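Local coordinates for protein Cif (Cell cycle inhibiting factor) (Escherichia coli, PDB 3EFY) that deamidates a glutamine side chain of host NEDD8 to glutamate, thereby disabling cullin-RING ubiquitin ligases and inhibiting the host cell cycle, at residues R95-K106 and A134-M145. Sequence-based numbering, arbitrary orientation.
Sequences RKLRFEDWMTHK and ATLFDIDGNVKM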
ATOM      1  N   ARG A  95     -12.963  13.792  18.966  1.00 24.63           N
ATOM      2  CA  ARG A  95     -12.161  14.890  18.490  1.00 26.03           C
ATOM      3  C   ARG A  95     -11.094  14.505  17.478  1.00 25.09           C
ATOM      4  O   ARG A  95     -10.800  13.294  17.277  1.00 23.64           O
ATOM      5  CB  ARG A  95     -11.532  15.607  19.682  1.00 26.61           C
ATOM      6  CG  ARG A  95     -10.494  14.810  20.409  1.00 26.40           C
ATOM      7  CD  ARG A  95      -9.767  15.667  21.421  1.00 29.56           C
ATOM      8  NE  ARG A  95      -9.344  14.900  22.565  1.00 27.40           N
ATOM      9  CZ  ARG A  95      -8.365  15.234  23.392  1.00 31.56           C
ATOM     10  NH1 ARG A  95      -7.695  16.395  23.234  1.00 33.51           N
ATOM     11  NH2 ARG A  95      -8.080  14.435  24.413  1.00 30.54           N
ATOM     12  N   LYS A  96     -10.520  15.506  16.801  1.00 25.14           N
ATOM     13  CA  LYS A  96      -9.440  15.275  15.830  1.00 25.28           C
ATOM     14  C   LYS A  96      -8.275  14.519  16.440  1.00 23.79           C
ATOM     15  O   LYS A  96      -7.840  14.835  17.547  1.00 24.29           O
ATOM     16  CB  LYS A  96      -8.851  16.593  15.256  1.00 26.48           C
ATOM     17  CG  LYS A  96      -7.842  16.360  14.130  1.00 30.46           C
ATOM     18  CD  LYS A  96      -7.378  17.632  13.387  1.00 35.18           C
ATOM     19  CE  LYS A  96      -6.154  17.351  12.490  1.00 38.20           C
ATOM     20  NZ  LYS A  96      -6.509  16.498  11.306  1.00 39.48           N
ATOM     21  N   LEU A  97      -7.807  13.506  15.705  1.00 22.83           N
ATOM     22  CA  LEU A  97      -6.725  12.620  16.117  1.00 22.09           C
ATOM     23  C   LEU A  97      -5.875  12.161  14.941  1.00 22.46           C
ATOM     24  O   LEU A  97      -6.374  11.477  14.040  1.00 23.36           O
ATOM     25  CB  LEU A  97      -7.343  11.410  16.809  1.00 22.01           C
ATOM     26  CG  LEU A  97      -6.439  10.263  17.241  1.00 22.12           C
ATOM     27  CD1 LEU A  97      -5.490  10.709  18.400  1.00 23.28           C
ATOM     28  CD2 LEU A  97      -7.339   9.125  17.757  1.00 19.93           C
ATOM     29  N   ARG A  98      -4.603  12.536  14.921  1.00 23.62           N
ATOM     30  CA  ARG A  98      -3.693  12.088  13.883  1.00 24.82           C
ATOM     31  C   ARG A  98      -3.291  10.652  14.147  1.00 23.11           C
ATOM     32  O   ARG A  98      -3.050  10.269  15.309  1.00 23.93           O
ATOM     33  CB  ARG A  98      -2.462  12.972  13.784  1.00 27.08           C
ATOM     34  CG  ARG A  98      -2.834  14.422  13.410  1.00 31.76           C
ATOM     35  CD  ARG A  98      -1.604  15.342  13.468  1.00 38.14           C
ATOM     36  NE  ARG A  98      -0.575  14.800  12.606  1.00 43.59           N
ATOM     37  CZ  ARG A  98       0.559  14.231  13.014  1.00 49.23           C
ATOM     38  NH1 ARG A  98       0.873  14.152  14.313  1.00 51.62           N
ATOM     39  NH2 ARG A  98       1.395  13.742  12.101  1.00 51.40           N
ATOM     40  N   PHE A  99      -3.204   9.854  13.094  1.00 23.25           N
ATOM     41  CA  PHE A  99      -2.747   8.461  13.228  1.00 22.70           C
ATOM     42  C   PHE A  99      -1.424   8.409  13.991  1.00 23.86           C
ATOM     43  O   PHE A  99      -1.282   7.633  14.919  1.00 22.21           O
ATOM     44  CB  PHE A  99      -2.565   7.808  11.834  1.00 23.77           C
ATOM     45  CG  PHE A  99      -2.170   6.370  11.858  1.00 22.98           C
ATOM     46  CD1 PHE A  99      -3.062   5.380  12.236  1.00 24.61           C
ATOM     47  CD2 PHE A  99      -0.914   5.972  11.390  1.00 23.03           C
ATOM     48  CE1 PHE A  99      -2.720   4.079  12.180  1.00 26.08           C
ATOM     49  CE2 PHE A  99      -0.560   4.634  11.354  1.00 26.94           C
ATOM     50  CZ  PHE A  99      -1.480   3.679  11.770  1.00 27.09           C
ATOM     51  N   GLU A 100      -0.485   9.287  13.612  1.00 24.86           N
ATOM     52  CA  GLU A 100       0.845   9.313  14.269  1.00 26.40           C
ATOM     53  C   GLU A 100       0.750   9.449  15.796  1.00 25.81           C
ATOM     54  O   GLU A 100       1.412   8.723  16.551  1.00 26.57           O
ATOM     55  CB  GLU A 100       1.690  10.458  13.683  1.00 27.26           C
ATOM     56  CG  GLU A 100       3.036  10.585  14.297  1.00 32.68           C
ATOM     57  CD  GLU A 100       3.901  11.620  13.609  1.00 39.24           C
ATOM     58  OE1 GLU A 100       3.383  12.491  12.870  1.00 44.97           O
ATOM     59  OE2 GLU A 100       5.114  11.544  13.824  1.00 45.76           O
ATOM     60  N   ASP A 101      -0.119  10.342  16.238  1.00 25.72           N
ATOM     61  CA  ASP A 101      -0.288  10.622  17.665  1.00 25.44           C
ATOM     62  C   ASP A 101      -0.931   9.456  18.401  1.00 23.78           C
ATOM     63  O   ASP A 101      -0.427   9.016  19.439  1.00 23.85           O
ATOM     64  CB  ASP A 101      -1.068  11.896  17.850  1.00 26.02           C
ATOM     65  CG  ASP A 101      -0.327  13.118  17.308  1.00 32.50           C
ATOM     66  OD1 ASP A 101       0.945  13.113  17.300  1.00 37.34           O
ATOM     67  OD2 ASP A 101      -1.016  14.051  16.834  1.00 37.96           O
ATOM     68  N   TRP A 102      -2.013   8.903  17.831  1.00 21.40           N
ATOM     69  CA  TRP A 102      -2.655   7.742  18.412  1.00 19.44           C
ATOM     70  C   TRP A 102      -1.646   6.580  18.548  1.00 19.28           C
ATOM     71  O   TRP A 102      -1.573   5.904  19.600  1.00 20.00           O
ATOM     72  CB  TRP A 102      -3.868   7.332  17.559  1.00 19.07           C
ATOM     73  CG  TRP A 102      -4.587   6.136  18.087  1.00 18.13           C
ATOM     74  CD1 TRP A 102      -4.502   4.856  17.582  1.00 17.68           C
ATOM     75  CD2 TRP A 102      -5.419   6.048  19.254  1.00 18.07           C
ATOM     76  NE1 TRP A 102      -5.270   4.017  18.337  1.00 17.00           N
ATOM     77  CE2 TRP A 102      -5.834   4.708  19.380  1.00 17.81           C
ATOM     78  CE3 TRP A 102      -5.856   6.961  20.225  1.00 17.94           C
ATOM     79  CZ2 TRP A 102      -6.659   4.288  20.427  1.00 17.59           C
ATOM     80  CZ3 TRP A 102      -6.705   6.558  21.216  1.00 18.41           C
ATOM     81  CH2 TRP A 102      -7.119   5.227  21.321  1.00 19.75           C
ATOM     82  N   MET A 103      -0.902   6.308  17.481  1.00 20.32           N
ATOM     83  CA  MET A 103      -0.097   5.092  17.401  1.00 22.22           C
ATOM     84  C   MET A 103       1.142   5.144  18.299  1.00 24.54           C
ATOM     85  O   MET A 103       1.624   4.075  18.757  1.00 28.11           O
ATOM     86  CB  MET A 103       0.291   4.759  15.977  1.00 23.53           C
ATOM     87  CG  MET A 103      -0.928   4.492  15.074  1.00 23.03           C
ATOM     88  SD  MET A 103      -1.799   2.969  15.554  1.00 23.12           S
ATOM     89  CE  MET A 103      -0.705   1.779  14.884  1.00 31.00           C
ATOM     90  N   THR A 104       1.588   6.365  18.560  1.00 24.64           N
ATOM     91  CA  THR A 104       2.808   6.579  19.378  1.00 25.03           C
ATOM     92  C   THR A 104       2.483   6.798  20.857  1.00 26.71           C
ATOM     93  O   THR A 104       3.403   7.055  21.671  1.00 27.82           O
ATOM     94  CB  THR A 104       3.712   7.705  18.762  1.00 24.57           C
ATOM     95  OG1 THR A 104       3.045   8.964  18.694  1.00 25.14           O
ATOM     96  CG2 THR A 104       4.212   7.318  17.360  1.00 28.97           C
ATOM     97  N   HIS A 105       1.204   6.740  21.216  1.00 25.20           N
ATOM     98  CA  HIS A 105       0.756   6.927  22.560  1.00 26.24           C
ATOM     99  C   HIS A 105      -0.202   5.757  22.868  1.00 27.11           C
ATOM    100  O   HIS A 105       0.237   4.640  23.045  1.00 30.56           O
ATOM    101  CB  HIS A 105       0.242   8.382  22.780  1.00 26.39           C
ATOM    102  CG  HIS A 105       1.301   9.418  22.511  1.00 27.34           C
ATOM    103  ND1 HIS A 105       1.489   9.972  21.269  1.00 26.70           N
ATOM    104  CD2 HIS A 105       2.320   9.893  23.286  1.00 29.90           C
ATOM    105  CE1 HIS A 105       2.537  10.786  21.296  1.00 29.64           C
ATOM    106  NE2 HIS A 105       3.058  10.756  22.511  1.00 29.05           N
ATOM    107  N   LYS A 106      -1.475   5.975  22.883  1.00 27.32           N
ATOM    108  CA  LYS A 106      -2.397   5.008  23.418  1.00 25.87           C
ATOM    109  C   LYS A 106      -2.474   3.652  22.703  1.00 24.98           C
ATOM    110  O   LYS A 106      -2.690   2.625  23.334  1.00 24.59           O
ATOM    111  CB  LYS A 106      -3.754   5.665  23.488  1.00 25.84           C
ATOM    112  CG  LYS A 106      -4.780   4.906  24.266  1.00 26.15           C
ATOM    113  CD  LYS A 106      -5.829   5.826  24.790  1.00 25.39           C
ATOM    114  CE  LYS A 106      -7.031   5.103  25.317  1.00 25.80           C
ATOM    115  NZ  LYS A 106      -7.958   6.044  26.027  1.00 25.35           N
ATOM    116  N   ALA A 134     -14.988   7.407  25.602  1.00 22.19           N
ATOM    117  CA  ALA A 134     -13.706   8.052  25.861  1.00 22.49           C
ATOM    118  C   ALA A 134     -12.591   7.110  26.185  1.00 21.71           C
ATOM    119  O   ALA A 134     -11.459   7.290  25.731  1.00 21.59           O
ATOM    120  CB  ALA A 134     -13.827   9.078  26.991  1.00 22.67           C
ATOM    121  N   THR A 135     -12.885   6.080  26.973  1.00 23.46           N
ATOM    122  CA  THR A 135     -11.879   5.084  27.350  1.00 23.57           C
ATOM    123  C   THR A 135     -11.313   4.344  26.137  1.00 21.97           C
ATOM    124  O   THR A 135     -10.130   4.124  26.039  1.00 22.39           O
ATOM    125  CB  THR A 135     -12.408   4.092  28.360  1.00 24.66           C
ATOM    126  OG1 THR A 135     -12.642   4.796  29.601  1.00 26.58           O
ATOM    127  CG2 THR A 135     -11.400   2.997  28.633  1.00 27.06           C
ATOM    128  N   LEU A 136     -12.181   4.075  25.181  1.00 21.03           N
ATOM    129  CA  LEU A 136     -11.769   3.352  23.964  1.00 21.24           C
ATOM    130  C   LEU A 136     -11.113   4.252  22.907  1.00 20.23           C
ATOM    131  O   LEU A 136     -10.128   3.856  22.285  1.00 21.79           O
ATOM    132  CB  LEU A 136     -12.960   2.623  23.355  1.00 21.23           C
ATOM    133  CG  LEU A 136     -13.454   1.411  24.165  1.00 23.26           C
ATOM    134  CD1 LEU A 136     -14.848   0.941  23.709  1.00 25.16           C
ATOM    135  CD2 LEU A 136     -12.367   0.279  24.080  1.00 25.23           C
ATOM    136  N   PHE A 137     -11.679   5.453  22.693  1.00 20.69           N
ATOM    137  CA  PHE A 137     -11.369   6.193  21.472  1.00 20.13           C
ATOM    138  C   PHE A 137     -10.608   7.510  21.670  1.00 20.86           C
ATOM    139  O   PHE A 137      -9.977   7.988  20.740  1.00 20.04           O
ATOM    140  CB  PHE A 137     -12.651   6.493  20.685  1.00 21.13           C
ATOM    141  CG  PHE A 137     -13.372   5.257  20.182  1.00 19.44           C
ATOM    142  CD1 PHE A 137     -12.896   4.591  19.064  1.00 19.39           C
ATOM    143  CD2 PHE A 137     -14.507   4.790  20.811  1.00 19.33           C
ATOM    144  CE1 PHE A 137     -13.537   3.413  18.625  1.00 18.22           C
ATOM    145  CE2 PHE A 137     -15.144   3.658  20.368  1.00 20.45           C
ATOM    146  CZ  PHE A 137     -14.642   2.963  19.275  1.00 18.90           C
ATOM    147  N   ASP A 138     -10.698   8.096  22.879  1.00 20.91           N
ATOM    148  CA  ASP A 138     -10.011   9.372  23.137  1.00 21.70           C
ATOM    149  C   ASP A 138      -8.558   9.180  23.597  1.00 21.32           C
ATOM    150  O   ASP A 138      -8.272   8.362  24.455  1.00 21.68           O
ATOM    151  CB  ASP A 138     -10.818  10.225  24.116  1.00 21.95           C
ATOM    152  CG  ASP A 138     -10.280  11.664  24.176  1.00 22.49           C
ATOM    153  OD1 ASP A 138     -10.520  12.443  23.228  1.00 24.16           O
ATOM    154  OD2 ASP A 138      -9.482  11.947  25.092  1.00 24.74           O
ATOM    155  N   ILE A 139      -7.633   9.946  23.035  1.00 21.84           N
ATOM    156  CA  ILE A 139      -6.218   9.774  23.300  1.00 22.69           C
ATOM    157  C   ILE A 139      -5.869   9.953  24.801  1.00 24.96           C
ATOM    158  O   ILE A 139      -4.939   9.331  25.309  1.00 25.40           O
ATOM    159  CB  ILE A 139      -5.357  10.688  22.404  1.00 23.97           C
ATOM    160  CG1 ILE A 139      -3.908  10.184  22.365  1.00 25.90           C
ATOM    161  CG2 ILE A 139      -5.542  12.169  22.793  1.00 24.72           C
ATOM    162  CD1 ILE A 139      -2.979  10.823  21.361  1.00 28.01           C
ATOM    163  N   ASP A 140      -6.646  10.803  25.453  1.00 25.21           N
ATOM    164  CA  ASP A 140      -6.498  11.083  26.884  1.00 26.07           C
ATOM    165  C   ASP A 140      -7.565  10.416  27.753  1.00 26.18           C
ATOM    166  O   ASP A 140      -7.591  10.602  28.987  1.00 26.96           O
ATOM    167  CB  ASP A 140      -6.551  12.611  27.124  1.00 26.31           C
ATOM    168  CG  ASP A 140      -5.415  13.362  26.483  1.00 28.54           C
ATOM    169  OD1 ASP A 140      -4.272  12.841  26.433  1.00 31.95           O
ATOM    170  OD2 ASP A 140      -5.670  14.524  26.041  1.00 31.61           O
ATOM    171  N   GLY A 141      -8.494   9.686  27.160  1.00 25.13           N
ATOM    172  CA  GLY A 141      -9.654   9.176  27.856  1.00 25.43           C
ATOM    173  C   GLY A 141     -10.569  10.227  28.439  1.00 27.10           C
ATOM    174  O   GLY A 141     -11.207   9.994  29.472  1.00 27.46           O
ATOM    175  N   ASN A 142     -10.648  11.379  27.776  1.00 26.00           N
ATOM    176  CA  ASN A 142     -11.296  12.561  28.353  1.00 27.07           C
ATOM    177  C   ASN A 142     -12.715  12.745  27.846  1.00 26.88           C
ATOM    178  O   ASN A 142     -12.939  13.150  26.696  1.00 27.17           O
ATOM    179  CB  ASN A 142     -10.429  13.783  28.076  1.00 27.60           C
ATOM    180  CG  ASN A 142     -10.961  15.042  28.792  1.00 26.00           C
ATOM    181  OD1 ASN A 142     -12.050  15.025  29.357  1.00 30.87           O
ATOM    182  ND2 ASN A 142     -10.176  16.113  28.762  1.00 29.72           N
ATOM    183  N   VAL A 143     -13.700  12.444  28.696  1.00 26.84           N
ATOM    184  CA  VAL A 143     -15.092  12.510  28.323  1.00 28.67           C
ATOM    185  C   VAL A 143     -15.529  13.950  27.937  1.00 29.34           C
ATOM    186  O   VAL A 143     -16.406  14.123  27.092  1.00 27.60           O
ATOM    187  CB  VAL A 143     -15.990  11.918  29.440  1.00 31.19           C
ATOM    188  CG1 VAL A 143     -15.973  12.816  30.678  1.00 31.92           C
ATOM    189  CG2 VAL A 143     -17.419  11.771  28.967  1.00 34.90           C
ATOM    190  N   LYS A 144     -14.870  14.954  28.509  1.00 29.83           N
ATOM    191  CA  LYS A 144     -15.217  16.349  28.195  1.00 31.57           C
ATOM    192  C   LYS A 144     -14.885  16.733  26.770  1.00 31.63           C
ATOM    193  O   LYS A 144     -15.381  17.761  26.288  1.00 32.61           O
ATOM    194  CB  LYS A 144     -14.536  17.333  29.144  1.00 32.91           C
ATOM    195  CG  LYS A 144     -14.948  17.115  30.581  1.00 36.38           C
ATOM    196  CD  LYS A 144     -14.355  18.156  31.474  1.00 41.83           C
ATOM    197  CE  LYS A 144     -14.797  17.948  32.919  1.00 44.72           C
ATOM    198  NZ  LYS A 144     -13.933  18.767  33.842  1.00 49.11           N
ATOM    199  N   MET A 145     -14.049  15.951  26.084  1.00 29.84           N
ATOM    200  CA  MET A 145     -13.721  16.253  24.686  1.00 28.61           C
ATOM    201  C   MET A 145     -14.720  15.691  23.688  1.00 27.23           C
ATOM    202  O   MET A 145     -14.619  15.997  22.490  1.00 27.76           O
ATOM    203  CB  MET A 145     -12.318  15.788  24.324  1.00 28.70           C
ATOM    204  CG  MET A 145     -11.181  16.418  25.082  1.00 31.49           C
ATOM    205  SD  MET A 145     -11.140  18.149  24.573  1.00 41.04           S
ATOM    206  CE  MET A 145     -11.842  18.876  26.033  1.00 40.17           C
TER
HETATM  207  O   HOH W   1     -12.134  11.879  21.072  1.00 23.55           O
HETATM  208  O   HOH W   2      -4.777  16.272  24.504  1.00 56.07           O
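R95 grips D138 side-on with two nitrogens, the guanidinium and carboxylate planes lying only 12° apart. R95 NE meets D138 OD1 at 2.8 Å and R95 NH2 meets D138 OD2 at 2.9 Å, both oxygens using syn lone pairs. D138 OD2 takes two further bonds, from the backbone N of D140 (an Asx turn) and of N142.

I139 fills the apolar middle: its CD1 reaches L97 CD1 at 3.9 Å and packs on D101 O. W102, with chi1 at 180°, sends its six-membered ring to the end of helix 130-137, CH2 lying 3.4 Å from L136 O and the ring edge meeting I139 CA; its NE1 bonds L84 O. On this buried side F137 O accepts from active-site Q86, and F137 packs near active-site H66. Loop and short helix 99-103 thus join helix 130-137 in the C-terminal, catalytic part of Cif, probably a papain-like fold.

The outer side is looser and polar: exposed D140 offers OD2 to R95 NH2 at 2.9 Å, from above its carboxylate plane, and M145 CG covers a guanidinium face opposite I139 CG2.

K106, extended beyond CG, bonds through NZ to T135 O (2.9 Å) in the helix's last turn and D138 O (2.8 Å) just beyond. D138 is therefore held at both ends, carboxylate by ion pair and carbonyl by an ammonium whose charge the helix C-terminus may favour.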